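Side-chain contact in Abbfa_003403 (Acinetobacter baumannii, PDB 4ZXH), which probably assembles a peptide as a four-domain nonribosomal peptide synthetase, with condensation, adenylation, carrier and thioesterase domains: residues N927-L932 / V1037-E1042. Residues are numbered along the deposited sequence; the frame is centred on the assembly and turned at random.
Sequences NLQIHL and VERLGE
R1039 reaches from helix 1037-1046 to Q929 and I930 on helix 921-931, and it is the only residue of 1037-1042 to touch 927-932. The backbones stay well apart: the nearest CA atoms, those of Q929 and R1039, are 10.9 Å from each other, so the gap is bridged by side chains. The first torsion of R1039 sets CG opposite the carbonyl carbon (chi1 -82°), and with a bend at chi3 (55°) the guanidinium presents a face to Q929 and an edge to I930.

The closer half of the contact is a face-on approach of two flat groups. One end of the Q929 amide lies over the centre of the guanidinium, about 3.7 Å above its plane, with the two planes only 23° apart; CD of Q929 is 4.2 Å from NE of R1039. Lower on the same side chain, CB of Q929 is 4.2 Å from NH2 of R1039. The roughly parallel planes, without a hydrogen bond between the segments, point to van der Waals contact. The looser half is I930, an exposed residue whose CG2 sits at the guanidinium edge, near its plane, 4.4 Å from NH2 of R1039, while the end of its side chain leads away. Just 115 Å² is buried in all, consistent with a light touch between mobile domains.

Q1033 ties both sides together, giving its side-chain NE2 to the carbonyl oxygen of Q929 and its own carbonyl to a weak bond from R1039 NH2. Nearby, K926 forms a salt bridge with E1042. The contact thus joins the C-terminal part of the adenylation domain to the carrier domain, each helix seated in its own unit: helix 921-931 against helix 880-888 through L928, and helix 1037-1046 against helix 977-990 through V1037 and L1040.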
loop_
_atom_site.group_PDB
_atom_site.type_symbol
_atom_site.label_atom_id
_atom_site.label_comp_id
_atom_site.label_asym_id
_atom_site.label_seq_id
_atom_site.Cartn_x
_atom_site.Cartn_y
_atom_site.Cartn_z
ATOM N N ASN A 927 1.161 -11.368 3.863
ATOM C CA ASN A 927 2.430 -10.724 3.540
ATOM C C ASN A 927 2.248 -9.366 2.862
ATOM O O ASN A 927 2.841 -8.366 3.286
ATOM C CB ASN A 927 3.270 -11.637 2.651
ATOM C CG ASN A 927 4.702 -11.152 2.494
ATOM O OD1 ASN A 927 4.987 -10.249 1.704
ATOM N ND2 ASN A 927 5.617 -11.770 3.232
ATOM N N LEU A 928 1.439 -9.326 1.808
ATOM C CA LEU A 928 1.233 -8.073 1.100
ATOM C C LEU A 928 0.588 -7.020 2.012
ATOM O O LEU A 928 0.892 -5.831 1.909
ATOM C CB LEU A 928 0.375 -8.277 -0.150
ATOM C CG LEU A 928 0.854 -9.258 -1.223
ATOM C CD1 LEU A 928 0.038 -9.031 -2.467
ATOM C CD2 LEU A 928 2.318 -9.113 -1.528
ATOM N N GLN A 929 -0.288 -7.447 2.910
ATOM C CA GLN A 929 -0.926 -6.507 3.816
ATOM C C GLN A 929 0.077 -5.722 4.668
ATOM O O GLN A 929 -0.174 -4.569 5.013
ATOM C CB GLN A 929 -1.910 -7.237 4.713
ATOM C CG GLN A 929 -3.367 -7.083 4.296
ATOM C CD GLN A 929 -4.252 -8.131 4.943
ATOM O OE1 GLN A 929 -3.778 -9.198 5.333
ATOM N NE2 GLN A 929 -5.539 -7.828 5.072
ATOM N N ILE A 930 1.222 -6.320 4.974
ATOM C CA ILE A 930 2.193 -5.646 5.812
ATOM C C ILE A 930 3.192 -4.879 4.920
ATOM O O ILE A 930 3.921 -3.995 5.408
ATOM C CB ILE A 930 2.939 -6.653 6.776
ATOM C CG1 ILE A 930 4.056 -7.427 6.090
ATOM C CG2 ILE A 930 1.948 -7.651 7.405
ATOM C CD1 ILE A 930 5.413 -6.951 6.527
ATOM N N HIS A 931 3.193 -5.164 3.615
ATOM C CA HIS A 931 4.177 -4.541 2.700
ATOM C C HIS A 931 3.612 -3.530 1.690
ATOM O O HIS A 931 4.355 -2.780 1.051
ATOM C CB HIS A 931 4.935 -5.625 1.935
ATOM C CG HIS A 931 5.892 -6.396 2.786
ATOM N ND1 HIS A 931 6.979 -5.811 3.404
ATOM C CD2 HIS A 931 5.916 -7.703 3.140
ATOM C CE1 HIS A 931 7.635 -6.728 4.093
ATOM N NE2 HIS A 931 7.011 -7.886 3.949
ATOM N N LEU A 932 2.295 -3.508 1.558
ATOM C CA LEU A 932 1.636 -2.618 0.628
ATOM C C LEU A 932 0.682 -1.658 1.323
ATOM O O LEU A 932 0.172 -1.962 2.408
ATOM C CB LEU A 932 0.891 -3.444 -0.403
ATOM C CG LEU A 932 1.818 -4.105 -1.415
ATOM C CD1 LEU A 932 1.019 -4.957 -2.364
ATOM C CD2 LEU A 932 2.562 -3.028 -2.184
ATOM N N VAL A 1037 -9.615 -10.323 14.458
ATOM C CA VAL A 1037 -9.281 -11.126 15.633
ATOM C C VAL A 1037 -8.252 -12.194 15.267
ATOM O O VAL A 1037 -7.316 -12.451 16.026
ATOM C CB VAL A 1037 -10.511 -11.788 16.238
ATOM C CG1 VAL A 1037 -10.095 -12.757 17.321
ATOM C CG2 VAL A 1037 -11.436 -10.731 16.803
ATOM N N GLU A 1038 -8.397 -12.788 14.083
ATOM C CA GLU A 1038 -7.442 -13.810 13.680
ATOM C C GLU A 1038 -6.024 -13.258 13.673
ATOM O O GLU A 1038 -5.117 -13.834 14.293
ATOM C CB GLU A 1038 -7.763 -14.374 12.301
ATOM C CG GLU A 1038 -7.000 -15.675 12.014
ATOM C CD GLU A 1038 -6.646 -15.850 10.553
ATOM O OE1 GLU A 1038 -6.349 -14.834 9.892
ATOM O OE2 GLU A 1038 -6.685 -16.997 10.059
ATOM N N ARG A 1039 -5.842 -12.144 12.963
ATOM C CA ARG A 1039 -4.512 -11.624 12.715
ATOM C C ARG A 1039 -3.872 -11.115 14.002
ATOM O O ARG A 1039 -2.680 -11.321 14.234
ATOM C CB ARG A 1039 -4.564 -10.525 11.653
ATOM C CG ARG A 1039 -4.599 -11.113 10.260
ATOM C CD ARG A 1039 -4.977 -10.124 9.156
ATOM N NE ARG A 1039 -4.156 -8.910 9.066
ATOM C CZ ARG A 1039 -2.835 -8.888 8.921
ATOM N NH1 ARG A 1039 -2.118 -10.012 8.886
ATOM N NH2 ARG A 1039 -2.216 -7.730 8.836
ATOM N N LEU A 1040 -4.666 -10.467 14.844
ATOM C CA LEU A 1040 -4.151 -9.915 16.089
ATOM C C LEU A 1040 -3.839 -11.053 17.037
ATOM O O LEU A 1040 -2.870 -11.006 17.780
ATOM C CB LEU A 1040 -5.167 -8.946 16.700
ATOM C CG LEU A 1040 -4.877 -8.238 18.026
ATOM C CD1 LEU A 1040 -3.664 -7.322 17.949
ATOM C CD2 LEU A 1040 -6.118 -7.453 18.399
ATOM N N GLY A 1041 -4.670 -12.090 16.981
ATOM C CA GLY A 1041 -4.505 -13.273 17.803
ATOM C C GLY A 1041 -3.212 -13.999 17.489
ATOM O O GLY A 1041 -2.572 -14.499 18.406
ATOM N N GLU A 1042 -2.815 -14.057 16.214
ATOM C CA GLU A 1042 -1.536 -14.687 15.857
ATOM C C GLU A 1042 -0.372 -13.906 16.475
ATOM O O GLU A 1042 0.586 -14.499 16.982
ATOM C CB GLU A 1042 -1.366 -14.794 14.331
ATOM C CG GLU A 1042 -2.402 -15.687 13.661
ATOM C CD GLU A 1042 -2.345 -15.681 12.134
ATOM O OE1 GLU A 1042 -1.530 -14.939 11.547
ATOM O OE2 GLU A 1042 -3.134 -16.433 11.517
#